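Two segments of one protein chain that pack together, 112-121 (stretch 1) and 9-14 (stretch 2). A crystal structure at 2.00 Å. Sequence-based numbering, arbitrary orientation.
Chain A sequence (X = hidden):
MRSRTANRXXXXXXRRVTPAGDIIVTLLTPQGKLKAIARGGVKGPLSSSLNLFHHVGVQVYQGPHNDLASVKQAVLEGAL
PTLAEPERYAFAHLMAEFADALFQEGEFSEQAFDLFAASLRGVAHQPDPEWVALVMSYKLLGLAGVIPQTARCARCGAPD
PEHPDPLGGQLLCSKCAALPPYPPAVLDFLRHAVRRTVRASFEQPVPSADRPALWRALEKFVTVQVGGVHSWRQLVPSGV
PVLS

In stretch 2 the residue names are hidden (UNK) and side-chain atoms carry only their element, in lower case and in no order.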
ATOM      1  N   ALA A 112      24.404  -4.722  -1.893  1.00 26.43           N
ATOM      2  CA  ALA A 112      23.029  -4.565  -1.454  1.00 25.19           C
ATOM      3  C   ALA A 112      22.378  -5.931  -1.329  1.00 24.44           C
ATOM      4  O   ALA A 112      21.747  -6.204  -0.313  1.00 24.80           O
ATOM      5  CB  ALA A 112      22.259  -3.647  -2.403  1.00 25.75           C
ATOM      6  N   PHE A 113      22.589  -6.804  -2.308  1.00 25.21           N
ATOM      7  CA  PHE A 113      22.075  -8.163  -2.249  1.00 25.30           C
ATOM      8  C   PHE A 113      22.562  -8.876  -0.984  1.00 25.10           C
ATOM      9  O   PHE A 113      21.772  -9.484  -0.254  1.00 23.03           O
ATOM     10  CB  PHE A 113      22.426  -9.027  -3.469  1.00 25.42           C
ATOM     11  CG  PHE A 113      21.971 -10.458  -3.294  1.00 25.52           C
ATOM     12  CD1 PHE A 113      20.637 -10.789  -3.449  1.00 24.37           C
ATOM     13  CD2 PHE A 113      22.847 -11.435  -2.844  1.00 25.67           C
ATOM     14  CE1 PHE A 113      20.191 -12.069  -3.197  1.00 25.90           C
ATOM     15  CE2 PHE A 113      22.420 -12.718  -2.591  1.00 26.90           C
ATOM     16  CZ  PHE A 113      21.098 -13.037  -2.764  1.00 26.81           C
ATOM     17  N   ASP A 114      23.859  -8.775  -0.719  1.00 25.51           N
ATOM     18  CA  ASP A 114      24.440  -9.510   0.404  1.00 25.70           C
ATOM     19  C   ASP A 114      23.897  -9.029   1.749  1.00 24.37           C
ATOM     20  O   ASP A 114      23.606  -9.823   2.649  1.00 24.09           O
ATOM     21  CB  ASP A 114      25.953  -9.322   0.436  1.00 26.91           C
ATOM     22  CG  ASP A 114      26.667 -10.135  -0.624  1.00 30.28           C
ATOM     23  OD1 ASP A 114      26.137 -11.176  -1.079  1.00 34.47           O
ATOM     24  OD2 ASP A 114      27.783  -9.767  -1.028  1.00 33.83           O
ATOM     25  N   LEU A 115      23.795  -7.711   1.874  1.00 24.21           N
ATOM     26  CA  LEU A 115      23.194  -7.086   3.039  1.00 23.41           C
ATOM     27  C   LEU A 115      21.723  -7.443   3.177  1.00 22.87           C
ATOM     28  O   LEU A 115      21.244  -7.671   4.294  1.00 23.04           O
ATOM     29  CB  LEU A 115      23.315  -5.570   2.978  1.00 24.90           C
ATOM     30  CG  LEU A 115      23.761  -4.708   4.156  1.00 31.53           C
ATOM     31  CD1 LEU A 115      22.852  -3.500   4.226  1.00 36.91           C
ATOM     32  CD2 LEU A 115      23.937  -5.341   5.531  1.00 32.39           C
ATOM     33  N   PHE A 116      20.981  -7.420   2.072  1.00 23.73           N
ATOM     34  CA  PHE A 116      19.585  -7.859   2.128  1.00 23.44           C
ATOM     35  C   PHE A 116      19.413  -9.306   2.611  1.00 23.36           C
ATOM     36  O   PHE A 116      18.596  -9.607   3.485  1.00 23.62           O
ATOM     37  CB  PHE A 116      18.894  -7.649   0.781  1.00 23.42           C
ATOM     38  CG  PHE A 116      17.495  -8.161   0.760  1.00 21.37           C
ATOM     39  CD1 PHE A 116      16.483  -7.437   1.373  1.00 25.24           C
ATOM     40  CD2 PHE A 116      17.198  -9.357   0.153  1.00 21.45           C
ATOM     41  CE1 PHE A 116      15.195  -7.928   1.399  1.00 25.07           C
ATOM     42  CE2 PHE A 116      15.916  -9.844   0.164  1.00 23.54           C
ATOM     43  CZ  PHE A 116      14.914  -9.134   0.789  1.00 22.10           C
ATOM     44  N   ALA A 117      20.186 -10.218   2.038  1.00 23.65           N
ATOM     45  CA  ALA A 117      20.135 -11.627   2.412  1.00 23.84           C
ATOM     46  C   ALA A 117      20.445 -11.792   3.899  1.00 23.71           C
ATOM     47  O   ALA A 117      19.745 -12.527   4.610  1.00 23.83           O
ATOM     48  CB  ALA A 117      21.091 -12.449   1.550  1.00 25.35           C
ATOM     49  N   ALA A 118      21.416 -11.029   4.395  1.00 23.63           N
ATOM     50  CA  ALA A 118      21.790 -11.104   5.813  1.00 24.17           C
ATOM     51  C   ALA A 118      20.658 -10.601   6.698  1.00 23.47           C
ATOM     52  O   ALA A 118      20.443 -11.103   7.793  1.00 22.41           O
ATOM     53  CB  ALA A 118      23.061 -10.302   6.078  1.00 24.17           C
ATOM     54  N   SER A 119      19.914  -9.610   6.209  1.00 23.94           N
ATOM     55  CA  SER A 119      18.779  -9.070   6.937  1.00 22.63           C
ATOM     56  C   SER A 119      17.735 -10.148   7.146  1.00 22.27           C
ATOM     57  O   SER A 119      17.185 -10.258   8.235  1.00 24.36           O
ATOM     58  CB  SER A 119      18.217  -7.798   6.269  1.00 23.67           C
ATOM     59  OG  SER A 119      17.273  -8.086   5.265  1.00 23.56           O
ATOM     60  N   LEU A 120      17.458 -10.941   6.120  1.00 22.06           N
ATOM     61  CA  LEU A 120      16.534 -12.056   6.239  1.00 22.83           C
ATOM     62  C   LEU A 120      17.021 -13.155   7.191  1.00 22.85           C
ATOM     63  O   LEU A 120      16.245 -13.672   7.982  1.00 23.44           O
ATOM     64  CB  LEU A 120      16.231 -12.662   4.871  1.00 22.07           C
ATOM     65  CG  LEU A 120      15.504 -11.778   3.858  1.00 22.53           C
ATOM     66  CD1 LEU A 120      15.072 -12.618   2.674  1.00 26.30           C
ATOM     67  CD2 LEU A 120      14.350 -10.982   4.424  1.00 22.65           C
ATOM     68  N   ARG A 121      18.288 -13.532   7.108  1.00 24.21           N
ATOM     69  CA  ARG A 121      18.896 -14.430   8.084  1.00 24.71           C
ATOM     70  C   ARG A 121      18.740 -13.911   9.508  1.00 24.54           C
ATOM     71  O   ARG A 121      18.275 -14.635  10.377  1.00 25.33           O
ATOM     72  CB  ARG A 121      20.376 -14.636   7.742  1.00 24.81           C
ATOM     73  CG  ARG A 121      20.502 -15.567   6.551  1.00 24.77           C
ATOM     74  CD  ARG A 121      21.889 -16.114   6.278  1.00 26.00           C
ATOM     75  NE  ARG A 121      22.974 -15.155   6.391  1.00 25.54           N
ATOM     76  CZ  ARG A 121      23.416 -14.395   5.399  1.00 28.76           C
ATOM     77  NH1 ARG A 121      22.820 -14.376   4.208  1.00 31.59           N
ATOM     78  NH2 ARG A 121      24.438 -13.595   5.636  1.00 27.43           N
ATOM     79  N   UNK A   9      20.282 -16.076  -9.719  1.00 33.14           N
ATOM     80  CA  UNK A   9      20.122 -16.610  -8.373  1.00 33.92           C
ATOM     81  C   UNK A   9      19.799 -15.467  -7.406  1.00 32.91           C
ATOM     82  O   UNK A   9      20.472 -14.439  -7.367  1.00 32.92           O
ATOM     83  c   UNK A   9      21.406 -17.324  -7.940  1.00 34.31           C
ATOM     84  o   UNK A   9      21.221 -17.995  -6.705  1.00 38.83           O
ATOM     85  N   UNK A  10      18.713 -15.611  -6.659  1.00 31.31           N
ATOM     86  CA  UNK A  10      18.380 -14.600  -5.679  1.00 29.67           C
ATOM     87  C   UNK A  10      17.144 -14.979  -4.902  1.00 27.92           C
ATOM     88  O   UNK A  10      16.674 -16.112  -4.968  1.00 26.83           O
ATOM     89  N   UNK A  11      16.623 -13.976  -4.205  1.00 25.93           N
ATOM     90  CA  UNK A  11      15.574 -14.130  -3.224  1.00 24.63           C
ATOM     91  C   UNK A  11      14.269 -13.541  -3.741  1.00 24.54           C
ATOM     92  O   UNK A  11      14.214 -12.378  -4.140  1.00 24.01           O
ATOM     93  c   UNK A  11      17.938 -13.402  -0.267  1.00 25.76           C
ATOM     94  c   UNK A  11      16.022 -13.401  -1.944  1.00 23.96           C
ATOM     95  c   UNK A  11      17.250 -14.119  -1.370  1.00 24.87           C
ATOM     96  c   UNK A  11      14.896 -13.517  -0.934  1.00 25.20           C
ATOM     97  N   UNK A  12      13.220 -14.343  -3.618  1.00 23.44           N
ATOM     98  CA  UNK A  12      11.878 -13.985  -4.036  1.00 24.28           C
ATOM     99  C   UNK A  12      11.353 -12.985  -3.028  1.00 23.61           C
ATOM    100  O   UNK A  12      11.293 -13.284  -1.844  1.00 25.05           O
ATOM    101  c   UNK A  12      11.456 -16.256  -4.958  1.00 26.66           C
ATOM    102  c   UNK A  12      10.936 -15.201  -4.044  1.00 23.19           C
ATOM    103  c   UNK A  12       9.533 -14.822  -4.459  1.00 23.98           C
ATOM    104  N   UNK A  13      11.015 -11.793  -3.492  1.00 23.25           N
ATOM    105  CA  UNK A  13      10.454 -10.745  -2.650  1.00 22.73           C
ATOM    106  C   UNK A  13       8.972 -10.446  -2.882  1.00 24.58           C
ATOM    107  O   UNK A  13       8.332  -9.798  -2.050  1.00 24.99           O
ATOM    108  c   UNK A  13      12.670  -9.772  -2.125  1.00 21.49           C
ATOM    109  c   UNK A  13      11.625  -7.350  -4.089  1.00 21.98           C
ATOM    110  c   UNK A  13      11.304  -9.468  -2.685  1.00 22.44           C
ATOM    111  c   UNK A  13      11.346  -8.834  -4.074  1.00 19.98           C
ATOM    112  N   UNK A  14       8.424 -10.927  -3.995  1.00 25.02           N
ATOM    113  CA  UNK A  14       7.011 -10.780  -4.302  1.00 27.25           C
ATOM    114  C   UNK A  14       6.592 -11.910  -5.239  1.00 27.89           C
ATOM    115  O   UNK A  14       7.335 -12.265  -6.153  1.00 28.23           O
ATOM    116  c   UNK A  14       6.693  -9.421  -4.940  1.00 27.33           C
ATOM    117  c   UNK A  14       4.912  -7.549  -5.155  1.00 28.79           C
ATOM    118  n   UNK A  14       7.108  -6.119  -6.286  1.00 33.13           N
ATOM    119  n   UNK A  14       5.717  -6.531  -4.483  1.00 25.55           N
ATOM    120  c   UNK A  14       6.750  -5.904  -5.025  1.00 32.04           C
ATOM    121  c   UNK A  14       5.260  -8.980  -4.706  1.00 28.16           C
ATOM    122  n   UNK A  14       7.423  -5.011  -4.317  1.00 28.54           N
TER

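Position 9, the first of this stretch, has a side chain of two atoms, one carbon and then one oxygen. That oxygen ends the chain with no branch, which makes a hydroxymethyl group. It makes no contact with the helix, and its oxygen is hydrogen-bonded elsewhere in the structure. The residue is Ser9.

Position 10 has no side-chain atoms at all. Its CA lies 4.0 Å from CE1 of Phe113, so the aromatic ring rests close to bare backbone. An ideal CB built here would point sideways and come 3.9 Å from CE1 of Phe113, near but not a clash. With nothing beyond CA, this is Gly10.

Position 11 carries four carbons, forked at the first, with one arm two carbons long and the other a single methyl. CA-to-CB points toward the helix, and the group meets four of its residues. The long arm ends 3.9 Å from CE1 of Phe113 and 3.8 Å from CB of Ala117; the short arm ends 4.0 Å from CE2 of Phe116 and 3.7 Å from CD1 of Leu120. A beta-branched chain of this shape is isoleucine, Ile11, with CD1 as the tip of the long arm and CG2 as the short one. CG2 sits at the edge of the Phe116 ring, near its plane.

Position 12 has three carbons, one bearing the other two. CA-to-CB points away from the helix, and even CB is 8.3 Å from CD1 of Leu120, so the side chain makes no contact there. This is Val12, buried against other parts of the protein.

Position 13 again shows four carbons forked at the first, one arm longer, and CA-to-CB points toward the helix. Its single-carbon arm lies 3.7 Å from CZ of Phe116. The residue is Ile13, and that methyl is CG2.

Position 14 runs through three carbons to a nitrogen, then a carbon carrying two more nitrogens: a guanidinium, hence Arg14. It is out of the helix's reach, with NE and NH2 hydrogen-bonded elsewhere.

The contact works by apolar packing, with no hydrogen bond across it. Strand alternation turns 11 and 13 to the helix and 12 away, while helical periodicity brings Phe113, Phe116, Ala117 and Leu120 onto one side. Ile11 is the centre, its two arms spread among these four residues. Small Ala117 helps let the backbones draw near, its CA 7.7 Å from CA of Ile11. The axes cross at 54°, and Phe116 extends the contact to Ile13.

Stretch 2 9-14: SGIVIR
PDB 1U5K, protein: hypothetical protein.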